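Local structure of carboxynorspermidine decarboxylase (Campylobacter jejuni subsp. jejuni 81116, 3N29) at residues V381-F386 with R390-M395; Y342-N347 with D368-L373; R55-L60 with W276-L281. The protein probably decarboxylates carboxynorspermidine to norspermidine with pyridoxal-5'-phosphate as cofactor, as a member of a family of beta/alpha-barrel basic amino acid decarboxylases. All blocks are in the same frame, centred on the assembly; numbering follows the deposited sequence.

Interaction 1 (V381-F386 with R390-M395); sequences VKNTTF and RLPNLM
Leu391 is wedged against Asn383, Thr384 and Thr385, where the loop that follows strand 369-372 doubles back on the residues entering strand 393-397 of the mixed sheet. The loop contains an ST turn: Thr384 OG1 accepts from Phe386 N at 3.3 Å, with an N-H...O angle of 158°. The tight part of the contact is the two methyl groups of Leu391. CD1 meets Thr385 CG2 at 3.6 Å, and the threonine torsion explains this, since CG2 lies beside the backbone N and OG1 takes the position between N and the carbonyl carbon (chi1 56°). CD2 approaches Thr384 O to 3.6 Å and also reaches the amide of Asn383, where OD1 is 3.9 Å away and CG and ND2 are both at 4.1 Å. Such nearly equal separations set the methyl against the flat of the amide.

No direct hydrogen bond joins the two segments anywhere; on the looser side, toward Pro392, a water spans them, and Asn383 ND2 and Pro392 CD remain 4.3 Å apart. Both polar ends of Asn383 have further partners: ND2 is bonded to Tyr47 OH, and OD1 to Arg417 of the second subunit, so bonds at both its oxygen and its nitrogen should fix the rotation of the amide. Next to it in sequence, Lys382 touches norspermidine and forms salt bridges with Asp308 and with Glu303 of the second subunit. The bridging water accepts from Asn383 ND2 at 2.9 Å and donates to Pro392 O at 2.8 Å.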
loop_
_atom_site.group_PDB
_atom_site.type_symbol
_atom_site.label_atom_id
_atom_site.label_comp_id
_atom_site.label_asym_id
_atom_site.label_seq_id
_atom_site.Cartn_x
_atom_site.Cartn_y
_atom_site.Cartn_z
ATOM N N VAL A 381 -8.267 -2.228 4.447
ATOM C CA VAL A 381 -8.629 -1.072 3.612
ATOM C C VAL A 381 -7.471 -0.527 2.795
ATOM O O VAL A 381 -7.721 0.271 1.878
ATOM C CB VAL A 381 -9.200 0.092 4.486
ATOM C CG1 VAL A 381 -10.570 -0.366 5.150
ATOM C CG2 VAL A 381 -8.189 0.569 5.576
ATOM N N LYS A 382 -6.247 -0.910 3.105
ATOM C CA LYS A 382 -5.131 -0.349 2.398
ATOM C C LYS A 382 -4.106 -1.384 2.023
ATOM O O LYS A 382 -2.905 -1.063 1.823
ATOM C CB LYS A 382 -4.492 0.797 3.174
ATOM C CG LYS A 382 -3.850 0.416 4.481
ATOM C CD LYS A 382 -3.753 1.746 5.375
ATOM C CE LYS A 382 -3.137 3.018 4.748
ATOM N NZ LYS A 382 -1.637 3.014 4.627
ATOM N N ASN A 383 -4.542 -2.628 1.927
ATOM C CA ASN A 383 -3.641 -3.698 1.543
ATOM C C ASN A 383 -3.488 -3.869 0.033
ATOM O O ASN A 383 -4.174 -3.197 -0.783
ATOM C CB ASN A 383 -3.887 -4.984 2.292
ATOM C CG ASN A 383 -5.155 -5.752 1.853
ATOM O OD1 ASN A 383 -5.778 -5.423 0.860
ATOM N ND2 ASN A 383 -5.519 -6.802 2.648
ATOM N N THR A 384 -2.548 -4.723 -0.349
ATOM C CA THR A 384 -2.163 -4.796 -1.753
ATOM C C THR A 384 -1.871 -6.231 -2.183
ATOM O O THR A 384 -1.711 -7.082 -1.336
ATOM C CB THR A 384 -0.851 -3.899 -2.035
ATOM O OG1 THR A 384 0.333 -4.583 -1.637
ATOM C CG2 THR A 384 -0.896 -2.488 -1.169
ATOM N N THR A 385 -1.797 -6.428 -3.511
ATOM C CA THR A 385 -1.367 -7.628 -4.169
ATOM C C THR A 385 0.018 -7.455 -4.772
ATOM O O THR A 385 0.338 -8.091 -5.759
ATOM C CB THR A 385 -2.412 -8.049 -5.254
ATOM O OG1 THR A 385 -2.629 -6.985 -6.198
ATOM C CG2 THR A 385 -3.743 -8.437 -4.586
ATOM N N PHE A 386 0.866 -6.688 -4.081
ATOM C CA PHE A 386 2.223 -6.481 -4.512
ATOM C C PHE A 386 2.889 -7.846 -4.582
ATOM O O PHE A 386 2.713 -8.695 -3.679
ATOM C CB PHE A 386 2.943 -5.570 -3.532
ATOM C CG PHE A 386 4.398 -5.311 -3.872
ATOM C CD1 PHE A 386 4.775 -4.926 -5.155
ATOM C CD2 PHE A 386 5.377 -5.438 -2.926
ATOM C CE1 PHE A 386 6.081 -4.675 -5.471
ATOM C CE2 PHE A 386 6.708 -5.197 -3.241
ATOM C CZ PHE A 386 7.054 -4.794 -4.496
ATOM N N ARG A 390 -0.674 -13.801 -2.398
ATOM C CA ARG A 390 -2.034 -14.153 -2.115
ATOM C C ARG A 390 -2.566 -13.335 -0.957
ATOM O O ARG A 390 -2.000 -13.313 0.101
ATOM C CB ARG A 390 -2.132 -15.661 -1.783
ATOM C CG ARG A 390 -3.568 -16.207 -1.618
ATOM C CD ARG A 390 -3.617 -17.826 -1.599
ATOM N NE ARG A 390 -2.364 -18.527 -2.006
ATOM C CZ ARG A 390 -2.173 -19.870 -1.916
ATOM N NH1 ARG A 390 -3.163 -20.640 -1.495
ATOM N NH2 ARG A 390 -1.013 -20.458 -2.259
ATOM N N LEU A 391 -3.665 -12.676 -1.182
ATOM C CA LEU A 391 -4.312 -11.846 -0.151
ATOM C C LEU A 391 -4.820 -12.691 1.016
ATOM O O LEU A 391 -5.304 -13.825 0.809
ATOM C CB LEU A 391 -5.546 -11.180 -0.784
ATOM C CG LEU A 391 -5.244 -10.019 -1.684
ATOM C CD1 LEU A 391 -6.439 -9.699 -2.645
ATOM C CD2 LEU A 391 -4.896 -8.783 -0.833
ATOM N N PRO A 392 -4.817 -12.125 2.223
ATOM C CA PRO A 392 -5.488 -12.845 3.336
ATOM C C PRO A 392 -6.971 -12.795 3.098
ATOM O O PRO A 392 -7.464 -11.736 2.723
ATOM C CB PRO A 392 -5.089 -12.031 4.586
ATOM C CG PRO A 392 -3.800 -11.274 4.099
ATOM C CD PRO A 392 -4.186 -10.889 2.699
ATOM N N ASN A 393 -7.661 -13.920 3.360
ATOM C CA ASN A 393 -9.093 -13.959 3.323
ATOM C C ASN A 393 -9.661 -13.181 4.507
ATOM O O ASN A 393 -8.973 -12.919 5.491
ATOM C CB ASN A 393 -9.611 -15.407 3.335
ATOM C CG ASN A 393 -9.171 -16.223 2.089
ATOM O OD1 ASN A 393 -9.136 -15.709 0.976
ATOM N ND2 ASN A 393 -8.811 -17.495 2.312
ATOM N N LEU A 394 -10.885 -12.753 4.328
ATOM C CA LEU A 394 -11.647 -12.082 5.383
ATOM C C LEU A 394 -12.619 -13.069 6.013
ATOM O O LEU A 394 -13.438 -13.656 5.327
ATOM C CB LEU A 394 -12.366 -10.895 4.799
ATOM C CG LEU A 394 -11.597 -9.858 3.983
ATOM C CD1 LEU A 394 -12.572 -8.642 3.669
ATOM C CD2 LEU A 394 -10.279 -9.453 4.620
ATOM N N MET A 395 -12.539 -13.234 7.323
ATOM C CA MET A 395 -13.379 -14.161 8.046
ATOM C C MET A 395 -13.936 -13.499 9.299
ATOM O O MET A 395 -13.360 -12.524 9.825
ATOM C CB MET A 395 -12.558 -15.415 8.451
ATOM C CG MET A 395 -11.796 -16.132 7.270
ATOM S SD MET A 395 -11.015 -17.724 7.842
ATOM C CE MET A 395 -12.383 -18.776 7.438
HETATM O O HOH W 1 -7.374 -8.990 2.140
#

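Interaction 2 (Y342-N347 with D368-L373); sequences YLLTGN and DKIVFL
Ile370 is the first residue of 368-373 to meet the facing strand, and its CG2 methyl lies 3.9 Å from Leu344 CD1. The torsion accounts for the choice of branch: with chi1 at -55°, CG1 falls beside the backbone N while CG2 stands anti to it, and it is CG2 that reaches the leucine. The side chains of Ile370 and Leu344 meet at a slant. This is the closest backbone approach as well, yet the CA atoms of Leu344 and Ile370 are 9.0 Å apart. That spacing is too great for paired neighbouring strands, and no hydrogen bond crosses between the segments.

Ile370 also packs on Val285, and the same CG2 lies over one face of the Phe372 ring, 3.7 Å above its plane and displaced toward the rim. One methyl therefore serves two neighbours, one on each strand. Strands 340-345 and 369-372 belong to one mixed sheet, linked through 279-290 and 294-298; although not paired, the two strands turn Leu344 and Ile370 toward each other, and all three touching residues are buried.

Val371 points elsewhere, its side chain packing on Tyr39 and Asn280. At Phe372 the chain again contributes to the contact, although the side chain starts off to one side and only its far end comes close. Ring atoms CE1 and CZ are each 4.2 Å from Leu344 CD1, and the two side chains run past each other in opposite senses. Leu344 reaches this far because its chain is extended at chi2 (-174°), which carries CD1 forward to face both Ile370 CG2 and the end of the Phe372 ring. Beyond the pair, Phe372 rests on Val318, Leu298 and Met355, while Leu344 also packs on Tyr358 of strand 354-360.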
loop_
_atom_site.group_PDB
_atom_site.type_symbol
_atom_site.label_atom_id
_atom_site.label_comp_id
_atom_site.label_asym_id
_atom_site.label_seq_id
_atom_site.Cartn_x
_atom_site.Cartn_y
_atom_site.Cartn_z
ATOM N N TYR A 342 12.961 -15.494 17.526
ATOM C CA TYR A 342 12.893 -15.605 16.066
ATOM C C TYR A 342 12.653 -14.231 15.380
ATOM O O TYR A 342 11.857 -13.385 15.894
ATOM C CB TYR A 342 11.714 -16.494 15.719
ATOM C CG TYR A 342 11.853 -17.961 16.069
ATOM C CD1 TYR A 342 12.299 -18.872 15.136
ATOM C CD2 TYR A 342 11.469 -18.424 17.309
ATOM C CE1 TYR A 342 12.426 -20.231 15.435
ATOM C CE2 TYR A 342 11.571 -19.749 17.637
ATOM C CZ TYR A 342 12.072 -20.650 16.695
ATOM O OH TYR A 342 12.132 -21.932 17.047
ATOM N N LEU A 343 13.301 -14.019 14.244
ATOM C CA LEU A 343 12.890 -12.992 13.275
ATOM C C LEU A 343 11.656 -13.543 12.523
ATOM O O LEU A 343 11.685 -14.652 11.994
ATOM C CB LEU A 343 14.015 -12.658 12.297
ATOM C CG LEU A 343 15.125 -11.746 12.815
ATOM C CD1 LEU A 343 16.269 -11.602 11.705
ATOM C CD2 LEU A 343 14.502 -10.396 13.189
ATOM N N LEU A 344 10.551 -12.825 12.554
ATOM C CA LEU A 344 9.363 -13.181 11.755
ATOM C C LEU A 344 9.381 -12.335 10.499
ATOM O O LEU A 344 9.620 -11.100 10.593
ATOM C CB LEU A 344 8.102 -12.849 12.525
ATOM C CG LEU A 344 7.883 -13.625 13.817
ATOM C CD1 LEU A 344 6.482 -13.258 14.387
ATOM C CD2 LEU A 344 8.051 -15.146 13.722
ATOM N N THR A 345 9.257 -12.995 9.353
ATOM C CA THR A 345 9.453 -12.347 8.106
ATOM C C THR A 345 8.395 -12.775 7.119
ATOM O O THR A 345 7.742 -13.796 7.329
ATOM C CB THR A 345 10.835 -12.699 7.565
ATOM O OG1 THR A 345 10.970 -14.077 7.238
ATOM C CG2 THR A 345 11.991 -12.351 8.635
ATOM N N GLY A 346 8.320 -12.067 5.996
ATOM C CA GLY A 346 7.250 -12.249 5.024
ATOM C C GLY A 346 7.645 -13.000 3.776
ATOM O O GLY A 346 8.779 -13.322 3.556
ATOM N N ASN A 347 6.667 -13.144 2.907
ATOM C CA ASN A 347 6.742 -13.944 1.674
ATOM C C ASN A 347 6.899 -13.140 0.362
ATOM O O ASN A 347 6.925 -13.743 -0.733
ATOM C CB ASN A 347 5.598 -14.947 1.540
ATOM C CG ASN A 347 4.248 -14.322 1.474
ATOM O OD1 ASN A 347 4.077 -13.097 1.724
ATOM N ND2 ASN A 347 3.238 -15.153 1.191
ATOM N N ASP A 368 3.119 -24.124 12.216
ATOM C CA ASP A 368 2.580 -23.315 13.299
ATOM C C ASP A 368 1.880 -22.024 12.821
ATOM O O ASP A 368 2.220 -21.430 11.794
ATOM C CB ASP A 368 3.640 -22.944 14.314
ATOM C CG ASP A 368 4.099 -24.095 15.168
ATOM O OD1 ASP A 368 3.524 -25.194 15.090
ATOM O OD2 ASP A 368 5.126 -23.894 15.865
ATOM N N LYS A 369 0.874 -21.599 13.583
ATOM C CA LYS A 369 0.124 -20.401 13.245
ATOM C C LYS A 369 0.723 -19.258 14.099
ATOM O O LYS A 369 0.894 -19.416 15.353
ATOM C CB LYS A 369 -1.333 -20.570 13.588
ATOM C CG LYS A 369 -2.033 -21.750 12.916
ATOM C CD LYS A 369 -2.445 -21.396 11.532
ATOM C CE LYS A 369 -3.582 -22.216 11.044
ATOM N NZ LYS A 369 -3.217 -23.651 10.949
ATOM N N ILE A 370 1.005 -18.134 13.438
ATOM C CA ILE A 370 1.442 -16.854 14.061
ATOM C C ILE A 370 0.274 -15.871 13.972
ATOM O O ILE A 370 -0.336 -15.658 12.874
ATOM C CB ILE A 370 2.592 -16.271 13.351
ATOM C CG1 ILE A 370 3.750 -17.296 13.267
ATOM C CG2 ILE A 370 2.951 -14.904 13.920
ATOM C CD1 ILE A 370 4.458 -17.478 14.672
ATOM N N VAL A 371 -0.124 -15.340 15.119
ATOM C CA VAL A 371 -1.309 -14.492 15.219
ATOM C C VAL A 371 -0.842 -13.049 15.503
ATOM O O VAL A 371 -0.346 -12.713 16.613
ATOM C CB VAL A 371 -2.270 -15.022 16.317
ATOM C CG1 VAL A 371 -3.531 -14.118 16.482
ATOM C CG2 VAL A 371 -2.628 -16.479 16.009
ATOM N N PHE A 372 -0.930 -12.203 14.495
ATOM C CA PHE A 372 -0.625 -10.774 14.614
ATOM C C PHE A 372 -1.871 -10.059 15.187
ATOM O O PHE A 372 -2.990 -10.052 14.591
ATOM C CB PHE A 372 -0.215 -10.176 13.263
ATOM C CG PHE A 372 1.105 -10.682 12.760
ATOM C CD1 PHE A 372 2.272 -10.217 13.306
ATOM C CD2 PHE A 372 1.153 -11.655 11.817
ATOM C CE1 PHE A 372 3.530 -10.747 12.830
ATOM C CE2 PHE A 372 2.359 -12.219 11.375
ATOM C CZ PHE A 372 3.542 -11.738 11.882
ATOM N N LEU A 373 -1.648 -9.418 16.322
ATOM C CA LEU A 373 -2.768 -8.866 17.128
ATOM C C LEU A 373 -3.251 -7.522 16.567
ATOM O O LEU A 373 -2.421 -6.673 16.166
ATOM C CB LEU A 373 -2.323 -8.697 18.603
ATOM C CG LEU A 373 -1.993 -10.022 19.306
ATOM C CD1 LEU A 373 -1.531 -9.718 20.790
ATOM C CD2 LEU A 373 -3.201 -10.981 19.337
#

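Interaction 3 (R55-L60 with W276-L281); sequences RKNCEL and WQTGNL
A side-chain amide from helix 51-68 grips the backbone just past the short helix 272-275: Asn57 ND2 donates to Trp276 O. The bond is short, at 2.8 Å, and nearly straight, with an N-H...O angle of 168°. Its geometry differs at the two ends. The acceptor lies in the amide plane of Asn57, whereas the donor sits 21° out of the carbonyl plane of Trp276. Asn57 CG is placed beside the backbone N (chi1 -67°), which sends the amide from the helix toward the 276-281 segment.

ND2 also donates to Val274 O. Two backbone carbonyls are thus held by a single nitrogen at the place where the chain leaves helical geometry, Trp276 being the first residue to do so. This is a junction in the fold. Strand 265-268 is the last of the eight-stranded parallel barrel, and strand 279-290 belongs to the mixed sheet, so the segment carries the chain from one to the other. Helix 51-68 makes the reverse passage, running between strand 46-50 of the sheet and barrel strand 71-75.

Thr278 supplies the remaining contact. Its CG2 methyl comes to 3.4 Å from Asn57 ND2, approaching at a slant, while its OG1 is bonded to Gly275 O. Trp276 meets Asn57 mainly through its backbone; the nearest side-chain atom, CB, is 4.2 Å from ND2, and the indole leads away from the helix. One face of the indole has Gln277 CG 3.5 Å above it, and His240 makes an edge-to-face ring contact. The Trp276 side chain is about 8 Å from a bound norspermidine.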
loop_
_atom_site.group_PDB
_atom_site.type_symbol
_atom_site.label_atom_id
_atom_site.label_comp_id
_atom_site.label_asym_id
_atom_site.label_seq_id
_atom_site.Cartn_x
_atom_site.Cartn_y
_atom_site.Cartn_z
ATOM N N ARG A 55 -18.847 -6.151 18.899
ATOM C CA ARG A 55 -20.089 -5.745 19.610
ATOM C C ARG A 55 -19.834 -4.994 20.915
ATOM O O ARG A 55 -20.596 -4.076 21.199
ATOM C CB ARG A 55 -21.053 -6.934 19.811
ATOM C CG ARG A 55 -21.788 -7.362 18.586
ATOM C CD ARG A 55 -22.770 -8.546 18.855
ATOM N NE ARG A 55 -23.458 -8.974 17.669
ATOM C CZ ARG A 55 -24.527 -8.350 17.188
ATOM N NH1 ARG A 55 -25.006 -7.267 17.809
ATOM N NH2 ARG A 55 -25.122 -8.812 16.120
ATOM N N LYS A 56 -18.822 -5.380 21.674
ATOM C CA LYS A 56 -18.392 -4.683 22.884
ATOM C C LYS A 56 -17.992 -3.245 22.587
ATOM O O LYS A 56 -18.373 -2.321 23.294
ATOM C CB LYS A 56 -17.228 -5.417 23.584
ATOM C CG LYS A 56 -17.766 -6.586 24.458
ATOM C CD LYS A 56 -16.710 -7.363 25.244
ATOM C CE LYS A 56 -17.167 -7.637 26.718
ATOM N NZ LYS A 56 -18.636 -8.022 26.900
ATOM N N ASN A 57 -17.168 -3.036 21.548
ATOM C CA ASN A 57 -16.877 -1.665 21.121
ATOM C C ASN A 57 -18.107 -0.842 20.713
ATOM O O ASN A 57 -18.242 0.302 21.092
ATOM C CB ASN A 57 -15.886 -1.647 19.898
ATOM C CG ASN A 57 -14.487 -2.150 20.242
ATOM O OD1 ASN A 57 -14.195 -2.482 21.355
ATOM N ND2 ASN A 57 -13.615 -2.203 19.236
ATOM N N CYS A 58 -18.984 -1.419 19.932
ATOM C CA CYS A 58 -20.152 -0.756 19.492
ATOM C C CYS A 58 -21.146 -0.462 20.618
ATOM O O CYS A 58 -21.756 0.625 20.594
ATOM C CB CYS A 58 -20.823 -1.518 18.395
ATOM S SG CYS A 58 -19.816 -1.479 16.792
ATOM N N GLU A 59 -21.273 -1.371 21.558
ATOM C CA GLU A 59 -22.113 -1.143 22.763
ATOM C C GLU A 59 -21.684 0.147 23.434
ATOM O O GLU A 59 -22.509 1.013 23.748
ATOM C CB GLU A 59 -21.966 -2.268 23.790
ATOM C CG GLU A 59 -22.743 -3.495 23.468
ATOM C CD GLU A 59 -22.417 -4.726 24.389
ATOM O OE1 GLU A 59 -21.742 -4.590 25.428
ATOM O OE2 GLU A 59 -22.861 -5.844 24.058
ATOM N N LEU A 60 -20.357 0.271 23.627
ATOM C CA LEU A 60 -19.753 1.410 24.267
ATOM C C LEU A 60 -19.981 2.705 23.506
ATOM O O LEU A 60 -20.339 3.718 24.119
ATOM C CB LEU A 60 -18.249 1.149 24.589
ATOM C CG LEU A 60 -17.464 2.238 25.313
ATOM C CD1 LEU A 60 -18.121 2.557 26.754
ATOM C CD2 LEU A 60 -15.971 1.849 25.480
ATOM N N TRP A 276 -10.993 -1.307 16.944
ATOM C CA TRP A 276 -9.909 -1.439 17.872
ATOM C C TRP A 276 -9.966 -2.763 18.609
ATOM O O TRP A 276 -10.893 -3.037 19.317
ATOM C CB TRP A 276 -9.927 -0.262 18.882
ATOM C CG TRP A 276 -8.903 -0.344 19.935
ATOM C CD1 TRP A 276 -9.080 -0.749 21.204
ATOM C CD2 TRP A 276 -7.526 -0.050 19.809
ATOM N NE1 TRP A 276 -7.918 -0.738 21.875
ATOM C CE2 TRP A 276 -6.939 -0.299 21.037
ATOM C CE3 TRP A 276 -6.724 0.386 18.762
ATOM C CZ2 TRP A 276 -5.595 -0.124 21.251
ATOM C CZ3 TRP A 276 -5.406 0.567 18.981
ATOM C CH2 TRP A 276 -4.851 0.319 20.215
ATOM N N GLN A 277 -8.912 -3.536 18.441
ATOM C CA GLN A 277 -8.769 -4.824 19.066
ATOM C C GLN A 277 -9.968 -5.753 18.795
ATOM O O GLN A 277 -10.390 -6.457 19.648
ATOM C CB GLN A 277 -8.458 -4.691 20.551
ATOM C CG GLN A 277 -7.206 -3.944 20.786
ATOM C CD GLN A 277 -6.739 -3.877 22.200
ATOM O OE1 GLN A 277 -7.464 -4.123 23.121
ATOM N NE2 GLN A 277 -5.504 -3.502 22.363
ATOM N N THR A 278 -10.501 -5.704 17.598
ATOM C CA THR A 278 -11.546 -6.620 17.193
ATOM C C THR A 278 -11.069 -7.881 16.476
ATOM O O THR A 278 -11.824 -8.737 16.236
ATOM C CB THR A 278 -12.603 -5.928 16.317
ATOM O OG1 THR A 278 -12.026 -5.471 15.110
ATOM C CG2 THR A 278 -13.195 -4.786 17.033
ATOM N N GLY A 279 -9.823 -7.944 16.063
ATOM C CA GLY A 279 -9.379 -9.084 15.291
ATOM C C GLY A 279 -7.906 -9.168 14.978
ATOM O O GLY A 279 -7.202 -8.237 15.177
ATOM N N ASN A 280 -7.495 -10.285 14.414
ATOM C CA ASN A 280 -6.109 -10.563 14.134
ATOM C C ASN A 280 -5.822 -11.036 12.740
ATOM O O ASN A 280 -6.690 -11.449 12.085
ATOM C CB ASN A 280 -5.581 -11.575 15.145
ATOM C CG ASN A 280 -5.964 -11.224 16.558
ATOM O OD1 ASN A 280 -5.856 -10.116 16.952
ATOM N ND2 ASN A 280 -6.400 -12.187 17.301
ATOM N N LEU A 281 -4.576 -10.933 12.306
ATOM C CA LEU A 281 -4.181 -11.522 11.123
ATOM C C LEU A 281 -3.403 -12.804 11.420
ATOM O O LEU A 281 -2.369 -12.763 12.131
ATOM C CB LEU A 281 -3.342 -10.529 10.322
ATOM C CG LEU A 281 -2.543 -11.011 9.117
ATOM C CD1 LEU A 281 -3.441 -11.551 8.056
ATOM C CD2 LEU A 281 -1.571 -9.882 8.567
#

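How the interactions relate
Along the chain the contacts close in the order interaction 3, interaction 2, interaction 1, and all three reach the same mixed sheet. Their centres are 16 Å (1 and 2), 20 Å (1 and 3) and 22 Å (2 and 3) apart. Interactions 2 and 3 meet directly on neighbouring strands 369-372 and 279-290, where Phe372 N and Leu281 O, 2.8 Å apart, probably form a hydrogen bond. Interactions 1 and 3 touch through Pro392 CB and Leu281 CD1 at 3.9 Å. Interactions 1 and 2 do not touch, but both contact the second subunit. The sheet thus connects the passage to the barrel, at interaction 3, with regions at the subunit interface.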